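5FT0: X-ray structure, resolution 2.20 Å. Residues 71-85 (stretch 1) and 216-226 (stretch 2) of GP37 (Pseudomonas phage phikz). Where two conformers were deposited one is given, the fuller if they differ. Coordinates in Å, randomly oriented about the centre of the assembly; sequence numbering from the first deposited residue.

Stretch 1 71-85: REYVLSRIIADNLKY
Stretch 2 (216-226) CHPDVEEVLFT

A helix from Arg71 to about Asn82 of GP37, which begins earlier in the chain, packs against a turn and the strand that follows it, with 607 Å² buried between the stretches. The strand from about Glu222, which continues past Thr226, runs in the same general sense as the helix: the N-to-C directions differ by 45° (signed crossing angle -45°), and the axes approach to 7.6 Å. Register is set by Glu72 CA to Val220 CA and Ser76 CA to Val223 CA, both 5.6 Å. Residues 71-81 have phi/psi near -63/-40, and Asn82 opens to -99/-3; i to i+4 bonds include Ser76 N to Glu72 O (3.0 Å) and Ala80 N to Ser76 O (3.1 Å); near Asn82 the bonding loosens, and Asn82 N also reaches Ile79 O (3.0 Å). In stretch 2, a type I turn from His217 to Val220 (Pro218 -61/-23, Asp219 -104/-7) is closed by a weak bond, Val220 N to His217 O at 3.4 Å, and braced by Asp219 N to His217 ND1 at 3.1 Å. The chain turns a corner at Glu221 (-64/-37), then extends, with Val223 at -110/128 and Phe225 at -155/135.

Glu72, Leu75, Ser76, Ile79, Ala80 and Leu83 all direct CA to CB toward stretch 2. Val220 (chi1 m), the last residue of the turn, is the knob: its CG1 lies 3.4 Å from Glu72 O, 3.9 Å from both Leu75 CB and Ser76 CB, and 4.1 Å from Ile79 CD1, so one methyl fills the hollow among these four residues. Ile79 (m, t) reaches back with CD1 over one face of the His217 ring (t, chi2 -80°), 3.5 Å from its centroid and 7° off the normal, a CH-pi contact; its CG2 meets Val223 CG2 at 3.9 Å. Val223 (t) places CG1 4.0 Å from both Ala80 CB and Leu83 CD1.

At two small side chains the helix lies close to the strand backbone. Ser76 CB lies 3.4 Å from Glu222 O, and Ala80 CB 3.2 Å from Leu224 O. Ser76 OG (chi1 p) turns back to its own helix, donating to Tyr73 O at 2.6 Å. Phe225 (t, chi2 -76°) fills the far end: Leu83 CD1 (m, t) meets its CD2 at 3.9 Å, while Ala80 O, 3.5 Å from Phe225 CE2, and Lys84 CG, 4.2 Å from Phe225 CZ, lie at the ring edge.

No direct hydrogen bond joins the stretches. A water bridges the backbones instead, donating to Ser76 O at 2.8 Å and accepting from Leu224 N at 3.1 Å. Beside the turn, Glu72 (chi1 -109°, chi2 t) brings OE2 within 3.2 Å of Asp219 O, two acceptors that do not bond, and its OE1 is 4.5 Å from Glu221 OE2, a close approach of like charges. The join therefore rests chiefly on apolar fit, with one water linking Ser76 O, which also accepts from Ala80 N, to Leu224 N.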

# COMPACT_ATOMS: atom_id res chain seq x y z
N ARG A 71 6.17 -15.17 25.49
CA ARG A 71 5.62 -14.01 26.19
C ARG A 71 6.70 -12.96 26.41
O ARG A 71 6.47 -11.76 26.21
CB ARG A 71 5.01 -14.44 27.52
CG ARG A 71 4.42 -13.30 28.32
CD ARG A 71 3.92 -13.76 29.69
NE ARG A 71 2.91 -14.80 29.57
CZ ARG A 71 1.60 -14.57 29.56
NH1 ARG A 71 1.14 -13.33 29.67
NH2 ARG A 71 0.75 -15.58 29.46
N GLU A 72 7.89 -13.39 26.84
CA GLU A 72 8.99 -12.45 27.03
C GLU A 72 9.38 -11.80 25.71
O GLU A 72 9.62 -10.58 25.66
CB GLU A 72 10.19 -13.17 27.64
CG GLU A 72 10.48 -12.79 29.08
CD GLU A 72 11.87 -13.21 29.52
OE1 GLU A 72 12.42 -14.17 28.95
OE2 GLU A 72 12.42 -12.56 30.44
N TYR A 73 9.46 -12.58 24.64
CA TYR A 73 9.86 -12.03 23.35
C TYR A 73 8.88 -10.96 22.88
O TYR A 73 9.29 -9.88 22.45
CB TYR A 73 9.98 -13.13 22.30
CG TYR A 73 10.35 -12.59 20.94
CD1 TYR A 73 11.66 -12.28 20.63
CD2 TYR A 73 9.37 -12.34 19.98
CE1 TYR A 73 12.00 -11.76 19.40
CE2 TYR A 73 9.71 -11.81 18.74
CZ TYR A 73 11.02 -11.53 18.46
OH TYR A 73 11.36 -11.01 17.23
N VAL A 74 7.58 -11.25 22.96
CA VAL A 74 6.58 -10.30 22.50
C VAL A 74 6.63 -9.02 23.33
O VAL A 74 6.50 -7.91 22.80
CB VAL A 74 5.18 -10.94 22.53
CG1 VAL A 74 4.12 -9.91 22.16
CG2 VAL A 74 5.12 -12.12 21.57
N LEU A 75 6.83 -9.16 24.65
CA LEU A 75 6.99 -7.98 25.49
C LEU A 75 8.18 -7.13 25.05
O LEU A 75 8.09 -5.90 25.02
CB LEU A 75 7.14 -8.39 26.96
CG LEU A 75 5.86 -8.77 27.71
CD1 LEU A 75 6.18 -9.18 29.14
CD2 LEU A 75 4.88 -7.60 27.69
N SER A 76 9.29 -7.78 24.69
CA SER A 76 10.47 -7.03 24.27
C SER A 76 10.21 -6.26 22.98
O SER A 76 10.80 -5.19 22.77
CB SER A 76 11.67 -7.96 24.11
OG SER A 76 11.57 -8.71 22.91
N ARG A 77 9.35 -6.78 22.10
CA ARG A 77 8.98 -6.04 20.90
C ARG A 77 8.05 -4.88 21.23
O ARG A 77 8.12 -3.82 20.60
CB ARG A 77 8.33 -6.97 19.87
CG ARG A 77 9.21 -8.14 19.40
CD ARG A 77 10.53 -7.67 18.80
NE ARG A 77 10.35 -6.83 17.62
CZ ARG A 77 10.41 -7.27 16.36
NH1 ARG A 77 10.64 -8.55 16.12
NH2 ARG A 77 10.24 -6.43 15.35
N ILE A 78 7.16 -5.06 22.21
CA ILE A 78 6.27 -3.98 22.61
C ILE A 78 7.06 -2.86 23.29
O ILE A 78 6.83 -1.67 23.04
CB ILE A 78 5.15 -4.51 23.52
CG1 ILE A 78 4.28 -5.52 22.76
CG2 ILE A 78 4.30 -3.36 24.05
CD1 ILE A 78 3.19 -6.13 23.62
N ILE A 79 8.01 -3.23 24.15
CA ILE A 79 8.86 -2.23 24.81
C ILE A 79 9.63 -1.43 23.77
O ILE A 79 9.62 -0.19 23.78
CB ILE A 79 9.80 -2.90 25.81
CG1 ILE A 79 9.00 -3.55 26.95
CG2 ILE A 79 10.81 -1.90 26.35
CD1 ILE A 79 9.83 -4.45 27.83
N ALA A 80 10.30 -2.13 22.85
CA ALA A 80 11.05 -1.44 21.80
C ALA A 80 10.14 -0.57 20.94
O ALA A 80 10.53 0.53 20.52
CB ALA A 80 11.80 -2.46 20.94
N ASP A 81 8.92 -1.04 20.68
CA ASP A 81 7.97 -0.27 19.88
C ASP A 81 7.60 1.06 20.54
O ASP A 81 7.25 2.02 19.84
CB ASP A 81 6.71 -1.09 19.63
CG ASP A 81 6.64 -1.64 18.23
OD1 ASP A 81 7.06 -0.93 17.29
OD2 ASP A 81 6.15 -2.78 18.05
N ASN A 82 7.66 1.14 21.86
CA ASN A 82 7.22 2.33 22.57
C ASN A 82 8.35 3.25 22.97
O ASN A 82 8.08 4.33 23.52
CB ASN A 82 6.40 1.93 23.80
CG ASN A 82 4.98 1.54 23.45
OD1 ASN A 82 4.10 2.39 23.35
ND2 ASN A 82 4.75 0.25 23.23
N LEU A 83 9.61 2.87 22.71
CA LEU A 83 10.72 3.79 22.92
C LEU A 83 10.56 5.06 22.09
O LEU A 83 11.01 6.13 22.51
CB LEU A 83 12.04 3.11 22.57
CG LEU A 83 12.47 1.96 23.47
CD1 LEU A 83 13.75 1.31 22.95
CD2 LEU A 83 12.65 2.45 24.90
N LYS A 84 9.91 4.95 20.93
CA LYS A 84 9.67 6.12 20.08
C LYS A 84 8.88 7.20 20.79
O LYS A 84 8.98 8.37 20.41
CB LYS A 84 8.91 5.70 18.82
CG LYS A 84 9.79 5.14 17.71
CD LYS A 84 8.93 4.49 16.64
CE LYS A 84 8.33 3.19 17.16
NZ LYS A 84 7.16 2.76 16.35
N TYR A 85 8.10 6.84 21.81
CA TYR A 85 7.24 7.79 22.51
C TYR A 85 7.85 8.30 23.81
O TYR A 85 7.21 9.10 24.49
CB TYR A 85 5.88 7.15 22.77
CG TYR A 85 5.25 6.59 21.51
CD1 TYR A 85 4.96 7.42 20.43
CD2 TYR A 85 4.98 5.23 21.39
CE1 TYR A 85 4.40 6.92 19.27
CE2 TYR A 85 4.41 4.72 20.23
CZ TYR A 85 4.13 5.57 19.18
OH TYR A 85 3.57 5.07 18.02
N CYS A 216 18.91 -3.07 28.59
CA CYS A 216 18.53 -3.90 29.72
C CYS A 216 17.19 -3.42 30.28
O CYS A 216 17.03 -2.24 30.58
CB CYS A 216 19.60 -3.86 30.81
SG CYS A 216 19.28 -4.93 32.22
N HIS A 217 16.25 -4.35 30.41
CA HIS A 217 14.94 -4.07 30.97
C HIS A 217 14.59 -5.18 31.95
O HIS A 217 14.88 -6.35 31.70
CB HIS A 217 13.88 -3.99 29.86
CG HIS A 217 12.52 -3.55 30.34
ND1 HIS A 217 11.64 -4.41 30.96
CD2 HIS A 217 11.90 -2.35 30.27
CE1 HIS A 217 10.54 -3.76 31.26
NE2 HIS A 217 10.66 -2.51 30.85
N PRO A 218 13.97 -4.84 33.09
CA PRO A 218 13.77 -5.85 34.15
C PRO A 218 12.93 -7.05 33.74
O PRO A 218 13.05 -8.10 34.37
CB PRO A 218 13.08 -5.05 35.26
CG PRO A 218 13.47 -3.63 35.01
CD PRO A 218 13.57 -3.49 33.52
N ASP A 219 12.09 -6.93 32.71
CA ASP A 219 11.11 -7.97 32.40
C ASP A 219 11.48 -8.83 31.20
O ASP A 219 10.79 -9.82 30.92
CB ASP A 219 9.73 -7.33 32.15
CG ASP A 219 9.18 -6.66 33.39
OD1 ASP A 219 9.56 -7.07 34.51
OD2 ASP A 219 8.36 -5.73 33.25
N VAL A 220 12.55 -8.49 30.48
CA VAL A 220 12.92 -9.21 29.27
C VAL A 220 14.43 -9.42 29.26
O VAL A 220 15.18 -8.74 29.96
CB VAL A 220 12.49 -8.46 27.98
CG1 VAL A 220 10.97 -8.37 27.90
CG2 VAL A 220 13.11 -7.08 27.94
N GLU A 221 14.87 -10.37 28.44
CA GLU A 221 16.30 -10.62 28.30
C GLU A 221 17.00 -9.41 27.70
O GLU A 221 18.12 -9.07 28.11
CB GLU A 221 16.54 -11.86 27.44
CG GLU A 221 16.08 -13.16 28.08
CD GLU A 221 16.76 -14.38 27.48
OE1 GLU A 221 17.35 -14.26 26.39
OE2 GLU A 221 16.70 -15.45 28.12
N GLU A 222 16.36 -8.73 26.76
CA GLU A 222 17.04 -7.70 25.99
C GLU A 222 16.01 -6.85 25.25
O GLU A 222 14.98 -7.35 24.81
CB GLU A 222 18.00 -8.35 24.99
CG GLU A 222 19.06 -7.44 24.42
CD GLU A 222 20.03 -8.20 23.55
OE1 GLU A 222 19.60 -9.16 22.88
OE2 GLU A 222 21.22 -7.85 23.55
N VAL A 223 16.31 -5.56 25.13
CA VAL A 223 15.57 -4.65 24.26
C VAL A 223 16.47 -4.28 23.10
O VAL A 223 17.61 -3.84 23.31
CB VAL A 223 15.09 -3.40 25.01
CG1 VAL A 223 14.37 -2.46 24.06
CG2 VAL A 223 14.18 -3.79 26.17
N LEU A 224 15.97 -4.45 21.88
CA LEU A 224 16.72 -4.16 20.67
C LEU A 224 16.06 -3.02 19.92
O LEU A 224 14.83 -2.91 19.88
CB LEU A 224 16.80 -5.39 19.75
CG LEU A 224 17.39 -6.68 20.34
CD1 LEU A 224 17.34 -7.80 19.32
CD2 LEU A 224 18.81 -6.44 20.82
N PHE A 225 16.88 -2.16 19.31
CA PHE A 225 16.38 -1.05 18.51
C PHE A 225 17.44 -0.67 17.49
O PHE A 225 18.63 -0.57 17.82
CB PHE A 225 16.02 0.16 19.38
CG PHE A 225 15.07 1.12 18.71
CD1 PHE A 225 15.51 1.99 17.72
CD2 PHE A 225 13.74 1.16 19.08
CE1 PHE A 225 14.63 2.87 17.11
CE2 PHE A 225 12.86 2.04 18.47
CZ PHE A 225 13.31 2.89 17.49
N THR A 226 17.01 -0.47 16.25
CA THR A 226 17.90 -0.05 15.17
C THR A 226 17.31 1.17 14.48
O THR A 226 16.10 1.26 14.28
CB THR A 226 18.12 -1.19 14.15
OG1 THR A 226 18.83 -2.27 14.78
CG2 THR A 226 18.94 -0.70 12.96
O HOH W 1 13.22 -5.72 21.40